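Local structure of thylakoid lumenal 15 kDa protein 1, chloroplastic (Arabidopsis thaliana, 3N90) at residues Asn42-Lys47 and Asp62-Asp67; Ala71-Ala76 and Glu89-Met94; Ala107-Val112 and Asn135-Thr140. The protein is of unknown function, a chloroplast thylakoid-lumen protein whose pentapeptide repeats wind into a right-handed quadrilateral beta helix. The protein carries 2 engineered substitutions. All coordinates share one frame; numbering follows the deposited sequence.

Contact 1 (Asn42-Lys47 and Asp62-Asp67)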
loop_
_atom_site.group_PDB
_atom_site.type_symbol
_atom_site.label_atom_id
_atom_site.label_comp_id
_atom_site.label_asym_id
_atom_site.label_seq_id
_atom_site.Cartn_x
_atom_site.Cartn_y
_atom_site.Cartn_z
ATOM N N ASN A 42 -5.359 9.740 3.123
ATOM C CA ASN A 42 -5.278 9.925 1.683
ATOM C C ASN A 42 -3.832 9.928 1.195
ATOM O O ASN A 42 -3.078 10.877 1.445
ATOM C CB ASN A 42 -5.939 11.257 1.306
ATOM C CG ASN A 42 -6.154 11.412 -0.200
ATOM O OD1 ASN A 42 -5.745 10.574 -0.997
ATOM N ND2 ASN A 42 -6.798 12.520 -0.581
ATOM N N PHE A 43 -3.424 8.834 0.546
ATOM C CA PHE A 43 -2.103 8.764 -0.107
ATOM C C PHE A 43 -2.223 8.699 -1.628
ATOM O O PHE A 43 -1.335 8.184 -2.280
ATOM C CB PHE A 43 -1.296 7.527 0.344
ATOM C CG PHE A 43 -0.866 7.556 1.813
ATOM C CD1 PHE A 43 0.278 8.256 2.199
ATOM C CD2 PHE A 43 -1.613 6.903 2.786
ATOM C CE1 PHE A 43 0.716 8.289 3.520
ATOM C CE2 PHE A 43 -1.196 6.943 4.150
ATOM C CZ PHE A 43 -0.025 7.650 4.500
ATOM N N LYS A 44 -3.323 9.189 -2.190
ATOM C CA LYS A 44 -3.519 9.019 -3.641
ATOM C C LYS A 44 -2.363 9.638 -4.414
ATOM O O LYS A 44 -2.016 10.792 -4.172
ATOM C CB LYS A 44 -4.854 9.629 -4.086
ATOM C CG LYS A 44 -5.093 9.522 -5.599
ATOM C CD LYS A 44 -6.549 9.825 -5.931
ATOM C CE LYS A 44 -6.838 9.446 -7.376
ATOM N NZ LYS A 44 -8.276 9.577 -7.685
ATOM N N GLY A 45 -1.730 8.858 -5.288
ATOM C CA GLY A 45 -0.576 9.324 -6.081
ATOM C C GLY A 45 0.655 9.733 -5.309
ATOM O O GLY A 45 1.547 10.408 -5.857
ATOM N N ALA A 46 0.722 9.359 -4.022
ATOM C CA ALA A 46 1.904 9.645 -3.239
ATOM C C ALA A 46 3.104 8.814 -3.723
ATOM O O ALA A 46 2.943 7.739 -4.321
ATOM C CB ALA A 46 1.659 9.403 -1.768
ATOM N N LYS A 47 4.300 9.327 -3.480
ATOM C CA LYS A 47 5.507 8.601 -3.817
ATOM C C LYS A 47 6.062 8.021 -2.522
ATOM O O LYS A 47 6.572 8.734 -1.633
ATOM C CB LYS A 47 6.536 9.467 -4.571
ATOM C CG LYS A 47 6.014 10.202 -5.790
ATOM C CD LYS A 47 5.305 9.294 -6.805
ATOM C CE LYS A 47 4.920 10.056 -8.091
ATOM N NZ LYS A 47 4.769 9.106 -9.244
ATOM N N ASP A 62 -6.813 5.588 1.022
ATOM C CA ASP A 62 -6.651 5.663 -0.438
ATOM C C ASP A 62 -5.174 5.606 -0.844
ATOM O O ASP A 62 -4.425 6.568 -0.669
ATOM C CB ASP A 62 -7.323 6.927 -0.976
ATOM C CG ASP A 62 -7.498 6.899 -2.503
ATOM O OD1 ASP A 62 -6.973 5.964 -3.154
ATOM O OD2 ASP A 62 -8.136 7.844 -3.039
ATOM N N LEU A 63 -4.733 4.452 -1.327
ATOM C CA LEU A 63 -3.389 4.352 -1.892
ATOM C C LEU A 63 -3.409 4.248 -3.455
ATOM O O LEU A 63 -2.441 3.787 -4.088
ATOM C CB LEU A 63 -2.650 3.191 -1.243
ATOM C CG LEU A 63 -1.989 3.434 0.130
ATOM C CD1 LEU A 63 -1.557 2.058 0.576
ATOM C CD2 LEU A 63 -0.737 4.274 0.019
ATOM N N SER A 64 -4.526 4.640 -4.052
ATOM C CA SER A 64 -4.675 4.525 -5.517
ATOM C C SER A 64 -3.580 5.323 -6.225
ATOM O O SER A 64 -3.191 6.392 -5.751
ATOM C CB SER A 64 -6.085 4.904 -5.991
ATOM O OG SER A 64 -6.383 6.260 -5.769
ATOM N N GLU A 65 -3.025 4.741 -7.284
ATOM C CA GLU A 65 -1.952 5.347 -8.090
ATOM C C GLU A 65 -0.668 5.701 -7.316
ATOM O O GLU A 65 0.200 6.449 -7.802
ATOM C CB GLU A 65 -2.512 6.547 -8.898
ATOM C CG GLU A 65 -3.211 6.145 -10.247
ATOM C CD GLU A 65 -2.247 5.930 -11.455
ATOM O OE1 GLU A 65 -1.288 5.113 -11.387
ATOM O OE2 GLU A 65 -2.473 6.561 -12.517
ATOM N N ALA A 66 -0.539 5.163 -6.105
ATOM C CA ALA A 66 0.669 5.359 -5.326
ATOM C C ALA A 66 1.853 4.552 -5.856
ATOM O O ALA A 66 1.682 3.439 -6.366
ATOM C CB ALA A 66 0.411 5.017 -3.862
ATOM N N ASP A 67 3.053 5.114 -5.716
ATOM C CA ASP A 67 4.301 4.395 -5.922
ATOM C C ASP A 67 4.692 3.751 -4.603
ATOM O O ASP A 67 5.121 4.430 -3.682
ATOM C CB ASP A 67 5.377 5.367 -6.423
ATOM C CG ASP A 67 6.729 4.707 -6.658
ATOM O OD1 ASP A 67 6.877 3.472 -6.442
ATOM O OD2 ASP A 67 7.673 5.449 -7.048
HETATM O O HOH W 1 -8.489 10.177 -2.265
HETATM O O HOH W 2 7.288 7.535 -8.833
HETATM O O HOH W 3 2.609 7.639 -8.681
#
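The amide of N42 and the carboxylate of D62 run alongside each other in the same direction, with planes only 3° apart. A water joins N42 OD1, weakly, to D62 OD2. L63 CD2 lies 3.3 Å from F43 CB and reaches obliquely to the ring at CG. Inside the fold the same ring meets F23 almost parallel and F33 edge-to-face. The two segments are equivalent corners of successive coils of the right-handed quadrilateral beta helix. Each makes a type II turn, F43 to A46 and L63 to A66. Each turn is overlapped by an Asx turn that begins one residue earlier, at N42 or D62. D62 OD1 takes S64 OG at 2.7 Å on its syn side and S64 N at 2.9 Å on its anti side. S64 chi1 is 65°, which puts OG between the backbone N and the carbonyl carbon. There OG lies 3.5 Å from K44 CG. Backbone bonds tie the coils together: F43 N to D62 O (2.8 Å), G45 N to S64 O (2.9 Å) and D67 N to A46 O (3.0 Å). G45 has positive phi, which suits glycine, though E65 has it too. K47 crosses D67 at about a right angle, and a water links K47 NZ to D67 OD2. D67 OD1 forms a salt bridge with R69. Another water accepts from K47 NZ at 2.7 Å and donates to E65 O.

Contact 2 (Ala71-Ala76 and Glu89-Met94). Engineered in segment 89-94: M93 (natural residue Val), M94 (natural residue Thr).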
loop_
_atom_site.group_PDB
_atom_site.type_symbol
_atom_site.label_atom_id
_atom_site.label_comp_id
_atom_site.label_asym_id
_atom_site.label_seq_id
_atom_site.Cartn_x
_atom_site.Cartn_y
_atom_site.Cartn_z
ATOM N N ALA A 71 7.964 -0.948 -0.526
ATOM C CA ALA A 71 7.380 -0.578 0.775
ATOM C C ALA A 71 7.113 -1.806 1.612
ATOM O O ALA A 71 6.898 -2.906 1.069
ATOM C CB ALA A 71 6.108 0.200 0.585
ATOM N N ASP A 72 7.069 -1.603 2.930
ATOM C CA ASP A 72 6.848 -2.732 3.833
ATOM C C ASP A 72 5.446 -2.657 4.428
ATOM O O ASP A 72 5.152 -1.727 5.192
ATOM C CB ASP A 72 7.869 -2.745 4.939
ATOM C CG ASP A 72 7.775 -4.005 5.818
ATOM O OD1 ASP A 72 7.100 -4.981 5.418
ATOM O OD2 ASP A 72 8.379 -4.023 6.893
ATOM N N PHE A 73 4.594 -3.624 4.078
ATOM C CA PHE A 73 3.266 -3.681 4.653
ATOM C C PHE A 73 3.162 -4.854 5.647
ATOM O O PHE A 73 2.063 -5.266 6.004
ATOM C CB PHE A 73 2.200 -3.851 3.571
ATOM C CG PHE A 73 2.023 -2.649 2.711
ATOM C CD1 PHE A 73 1.138 -1.633 3.079
ATOM C CD2 PHE A 73 2.723 -2.535 1.523
ATOM C CE1 PHE A 73 0.972 -0.508 2.264
ATOM C CE2 PHE A 73 2.561 -1.428 0.725
ATOM C CZ PHE A 73 1.679 -0.418 1.096
ATOM N N SER A 74 4.293 -5.387 6.079
ATOM C CA SER A 74 4.239 -6.541 6.991
ATOM C C SER A 74 3.406 -6.182 8.212
ATOM O O SER A 74 3.587 -5.114 8.768
ATOM C CB SER A 74 5.638 -6.965 7.397
ATOM O OG SER A 74 6.357 -7.328 6.222
ATOM N N LEU A 75 2.504 -7.091 8.588
ATOM C CA LEU A 75 1.647 -6.962 9.804
ATOM C C LEU A 75 0.620 -5.839 9.720
ATOM O O LEU A 75 -0.115 -5.604 10.693
ATOM C CB LEU A 75 2.471 -6.754 11.090
ATOM C CG LEU A 75 3.665 -7.681 11.372
ATOM C CD1 LEU A 75 4.129 -7.586 12.798
ATOM C CD2 LEU A 75 3.268 -9.080 11.040
ATOM N N ALA A 76 0.583 -5.124 8.599
ATOM C CA ALA A 76 -0.351 -4.010 8.457
ATOM C C ALA A 76 -1.787 -4.492 8.281
ATOM O O ALA A 76 -2.056 -5.581 7.714
ATOM C CB ALA A 76 0.054 -3.082 7.253
ATOM N N GLU A 89 5.635 -3.114 -6.735
ATOM C CA GLU A 89 6.777 -3.923 -7.139
ATOM C C GLU A 89 7.806 -4.065 -6.014
ATOM O O GLU A 89 8.337 -3.065 -5.481
ATOM C CB GLU A 89 7.366 -3.346 -8.429
ATOM C CG GLU A 89 8.692 -3.879 -8.893
ATOM C CD GLU A 89 9.427 -2.773 -9.694
ATOM O OE1 GLU A 89 8.770 -2.054 -10.510
ATOM O OE2 GLU A 89 10.643 -2.610 -9.481
ATOM N N GLY A 90 8.076 -5.309 -5.607
ATOM C CA GLY A 90 9.090 -5.590 -4.601
ATOM C C GLY A 90 8.786 -5.192 -3.160
ATOM O O GLY A 90 9.675 -5.170 -2.292
ATOM N N ALA A 91 7.536 -4.844 -2.921
ATOM C CA ALA A 91 7.082 -4.616 -1.542
ATOM C C ALA A 91 7.085 -5.914 -0.729
ATOM O O ALA A 91 7.231 -7.025 -1.295
ATOM C CB ALA A 91 5.671 -3.967 -1.536
ATOM N N THR A 92 6.952 -5.782 0.589
ATOM C CA THR A 92 6.799 -6.958 1.469
ATOM C C THR A 92 5.507 -6.889 2.250
ATOM O O THR A 92 5.036 -5.793 2.527
ATOM C CB THR A 92 7.992 -7.121 2.423
ATOM O OG1 THR A 92 8.352 -5.857 2.972
ATOM C CG2 THR A 92 9.188 -7.645 1.652
ATOM N N MET A 93 4.930 -8.056 2.565
ATOM C CA MET A 93 3.694 -8.124 3.331
ATOM C C MET A 93 3.677 -9.420 4.135
ATOM O O MET A 93 2.812 -10.262 3.946
ATOM C CB MET A 93 2.411 -7.872 2.467
ATOM C CG MET A 93 2.326 -8.651 1.131
ATOM S SD MET A 93 1.017 -7.990 0.007
ATOM C CE MET A 93 1.760 -6.449 -0.529
ATOM N N MET A 94 4.651 -9.553 5.037
ATOM C CA MET A 94 4.762 -10.729 5.923
ATOM C C MET A 94 3.750 -10.825 7.055
ATOM O O MET A 94 3.190 -9.816 7.543
ATOM C CB MET A 94 6.144 -10.794 6.551
ATOM C CG MET A 94 7.231 -11.092 5.561
ATOM S SD MET A 94 8.842 -11.001 6.381
ATOM C CE MET A 94 9.373 -9.354 5.920
#
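D72 OD1 is gripped by three donors. T92 OG1 crosses from the next coil at 2.9 Å and arrives from above the carboxylate plane, 59° out of it. S74 N reaches OD1 from the opposite face of the carboxylate and closes an Asx turn. S74 OG uses the syn lone pair of D72 OD1 at 2.6 Å. D72 CG stands anti to the backbone N (chi1 -173°), beside the carbonyl carbon that leads on to S74. S74 OG has a second role, accepting from M94 N at 3.0 Å. An alanine in place of D72 would probably leave T92 OG1, S74 N and S74 OG without their shared acceptor, and S74 OG free to turn away from M94 N. Backbone bonds run beside this cluster: T92 N to A71 O, F73 N to T92 O at 2.7 Å, and L75 N to M94 O at 3.0 Å. They pair adjacent coils of the beta helix in parallel. On the inner side A91 CB sits at the edge of the F73 ring, 4.5 Å from F73 CD2. F73 CB faces M93 CB at 4.2 Å. M93 and M94 are engineered residues. The M94 chain bends at chi3 and brings its CE to 3.6 Å from S74 OG. The preceding coil adds F53, whose ring meets F73 nearly parallel. Helix 116-125 also reaches this corner: its Q118 NE2 bonds to M93 O.

Contact 3 (Ala107-Val112 and Asn135-Thr140)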
loop_
_atom_site.group_PDB
_atom_site.type_symbol
_atom_site.label_atom_id
_atom_site.label_comp_id
_atom_site.label_asym_id
_atom_site.label_seq_id
_atom_site.Cartn_x
_atom_site.Cartn_y
_atom_site.Cartn_z
ATOM N N ALA A 107 -3.474 -3.120 -9.512
ATOM C CA ALA A 107 -2.297 -3.111 -8.636
ATOM C C ALA A 107 -1.148 -3.988 -9.167
ATOM O O ALA A 107 -1.371 -5.051 -9.756
ATOM C CB ALA A 107 -2.693 -3.551 -7.213
ATOM N N ASP A 108 0.083 -3.585 -8.942
ATOM C CA ASP A 108 1.199 -4.397 -9.395
ATOM C C ASP A 108 1.964 -5.065 -8.246
ATOM O O ASP A 108 2.683 -4.417 -7.490
ATOM C CB ASP A 108 2.110 -3.555 -10.327
ATOM C CG ASP A 108 3.127 -4.383 -11.075
ATOM O OD1 ASP A 108 3.627 -5.383 -10.520
ATOM O OD2 ASP A 108 3.466 -3.988 -12.220
ATOM N N PHE A 109 1.826 -6.398 -8.132
ATOM C CA PHE A 109 2.433 -7.163 -7.064
ATOM C C PHE A 109 3.723 -7.939 -7.464
ATOM O O PHE A 109 4.054 -8.925 -6.831
ATOM C CB PHE A 109 1.393 -8.145 -6.462
ATOM C CG PHE A 109 0.279 -7.484 -5.677
ATOM C CD1 PHE A 109 0.430 -7.288 -4.306
ATOM C CD2 PHE A 109 -0.923 -7.127 -6.284
ATOM C CE1 PHE A 109 -0.607 -6.703 -3.534
ATOM C CE2 PHE A 109 -1.969 -6.541 -5.548
ATOM C CZ PHE A 109 -1.811 -6.326 -4.155
ATOM N N THR A 110 4.446 -7.482 -8.493
ATOM C CA THR A 110 5.759 -8.096 -8.841
ATOM C C THR A 110 6.737 -8.294 -7.726
ATOM O O THR A 110 7.060 -7.357 -6.967
ATOM C CB THR A 110 6.510 -7.268 -9.900
ATOM O OG1 THR A 110 5.784 -7.306 -11.109
ATOM C CG2 THR A 110 7.940 -7.813 -10.119
ATOM N N ASP A 111 7.278 -9.511 -7.652
ATOM C CA ASP A 111 8.268 -9.884 -6.650
ATOM C C ASP A 111 7.795 -9.597 -5.234
ATOM O O ASP A 111 8.608 -9.481 -4.321
ATOM C CB ASP A 111 9.600 -9.160 -6.857
ATOM C CG ASP A 111 10.436 -9.755 -7.933
ATOM O OD1 ASP A 111 10.138 -10.875 -8.416
ATOM O OD2 ASP A 111 11.419 -9.073 -8.285
ATOM N N VAL A 112 6.481 -9.499 -5.039
ATOM C CA VAL A 112 5.989 -9.440 -3.683
ATOM C C VAL A 112 5.880 -10.893 -3.270
ATOM O O VAL A 112 5.080 -11.645 -3.879
ATOM C CB VAL A 112 4.610 -8.728 -3.591
ATOM C CG1 VAL A 112 4.008 -8.876 -2.170
ATOM C CG2 VAL A 112 4.765 -7.261 -3.996
ATOM N N ASN A 135 1.561 -4.109 -16.450
ATOM C CA ASN A 135 1.609 -5.481 -15.942
ATOM C C ASN A 135 0.194 -5.908 -15.537
ATOM O O ASN A 135 -0.617 -5.098 -15.061
ATOM C CB ASN A 135 2.622 -5.635 -14.811
ATOM C CG ASN A 135 4.032 -5.759 -15.305
ATOM O OD1 ASN A 135 4.262 -6.173 -16.455
ATOM N ND2 ASN A 135 5.002 -5.428 -14.447
ATOM N N ALA A 136 -0.150 -7.166 -15.778
ATOM C CA ALA A 136 -1.511 -7.588 -15.472
ATOM C C ALA A 136 -1.523 -8.056 -14.022
ATOM O O ALA A 136 -0.637 -8.818 -13.621
ATOM C CB ALA A 136 -1.965 -8.707 -16.410
ATOM N N THR A 137 -2.495 -7.576 -13.241
ATOM C CA THR A 137 -2.453 -7.764 -11.768
ATOM C C THR A 137 -2.366 -9.230 -11.440
ATOM O O THR A 137 -1.533 -9.630 -10.652
ATOM C CB THR A 137 -3.646 -7.112 -11.036
ATOM O OG1 THR A 137 -3.561 -5.693 -11.201
ATOM C CG2 THR A 137 -3.633 -7.446 -9.510
ATOM N N ARG A 138 -3.180 -10.024 -12.132
ATOM C CA ARG A 138 -3.206 -11.496 -12.006
ATOM C C ARG A 138 -1.891 -12.168 -12.344
ATOM O O ARG A 138 -1.560 -13.184 -11.744
ATOM C CB ARG A 138 -4.315 -12.073 -12.884
ATOM C CG ARG A 138 -5.711 -11.598 -12.515
ATOM C CD ARG A 138 -6.781 -12.390 -13.234
ATOM N NE ARG A 138 -6.839 -13.798 -12.826
ATOM C CZ ARG A 138 -7.315 -14.231 -11.654
ATOM N NH1 ARG A 138 -7.753 -13.380 -10.735
ATOM N NH2 ARG A 138 -7.341 -15.525 -11.385
ATOM N N ASP A 139 -1.150 -11.623 -13.321
ATOM C CA ASP A 139 0.166 -12.164 -13.666
ATOM C C ASP A 139 1.205 -11.854 -12.621
ATOM O O ASP A 139 2.039 -12.701 -12.285
ATOM C CB ASP A 139 0.628 -11.657 -15.031
ATOM C CG ASP A 139 -0.211 -12.195 -16.159
ATOM O OD1 ASP A 139 -0.768 -13.304 -15.995
ATOM O OD2 ASP A 139 -0.305 -11.516 -17.203
ATOM N N THR A 140 1.186 -10.625 -12.090
ATOM C CA THR A 140 2.134 -10.260 -11.053
ATOM C C THR A 140 1.902 -11.114 -9.830
ATOM O O THR A 140 2.837 -11.404 -9.096
ATOM C CB THR A 140 2.055 -8.745 -10.696
ATOM O OG1 THR A 140 0.791 -8.446 -10.096
ATOM C CG2 THR A 140 2.223 -7.910 -11.966
HETATM O O HOH W 4 5.969 -11.813 -8.630
#
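A107 O accepts T137 OG1 at 2.7 Å, the first of three direct hydrogen bonds by which a late coil of the pentapeptide-repeat beta helix meets the segment carrying the short helix 137-140. D108 uses both carboxylate oxygens. Its OD2 takes N135 ND2 at 3.1 Å through the syn lone pair, with the carboxylate and amide planes 68° apart. T133 OG1 is a further and stronger partner of D108 OD2. T110 N donates to D108 OD1, closing an Asx turn, and T110 OG1 donates to the same oxygen. T140 CG2 presses on that oxygen from across the contact, at 3.2 Å. F109 N donates to T140 OG1 at 3.0 Å. T140 OG1 lies between the backbone N and the carbonyl carbon (chi1 66°) and itself donates to T137 O at 2.7 Å. T137 CG2 lies at the edge of the F109 ring, 4.2 Å from CD2. L141 also touches F109. T110 OG1 meets T140 CG2 at 3.7 Å, the two side chains crossing at about a right angle. Finally, a water accepts from D111 N at 2.8 Å and donates to T140 O.

Contacts 1 and 2 join coil to coil, while contact 3 joins a coil to the segment with helix 137-140. All three are partly buried. Contact 3 lies farther out: its centre is about 13 Å from the centre of the chain, against about 8 Å for the other two. Inward phenylalanines recur in each, and L63 CD1 packs on F73 CE1 to link contacts 1 and 2. Contacts 2 and 3 share a coil boundary, with G90 N probably bonded to T110 O and M93 CE against F109 CE1. An Asx turn recurs in all three. The bonds across contact 1 are backbone to backbone, contact 2 mixes in side chains, and every direct bond across contact 3 involves a side chain.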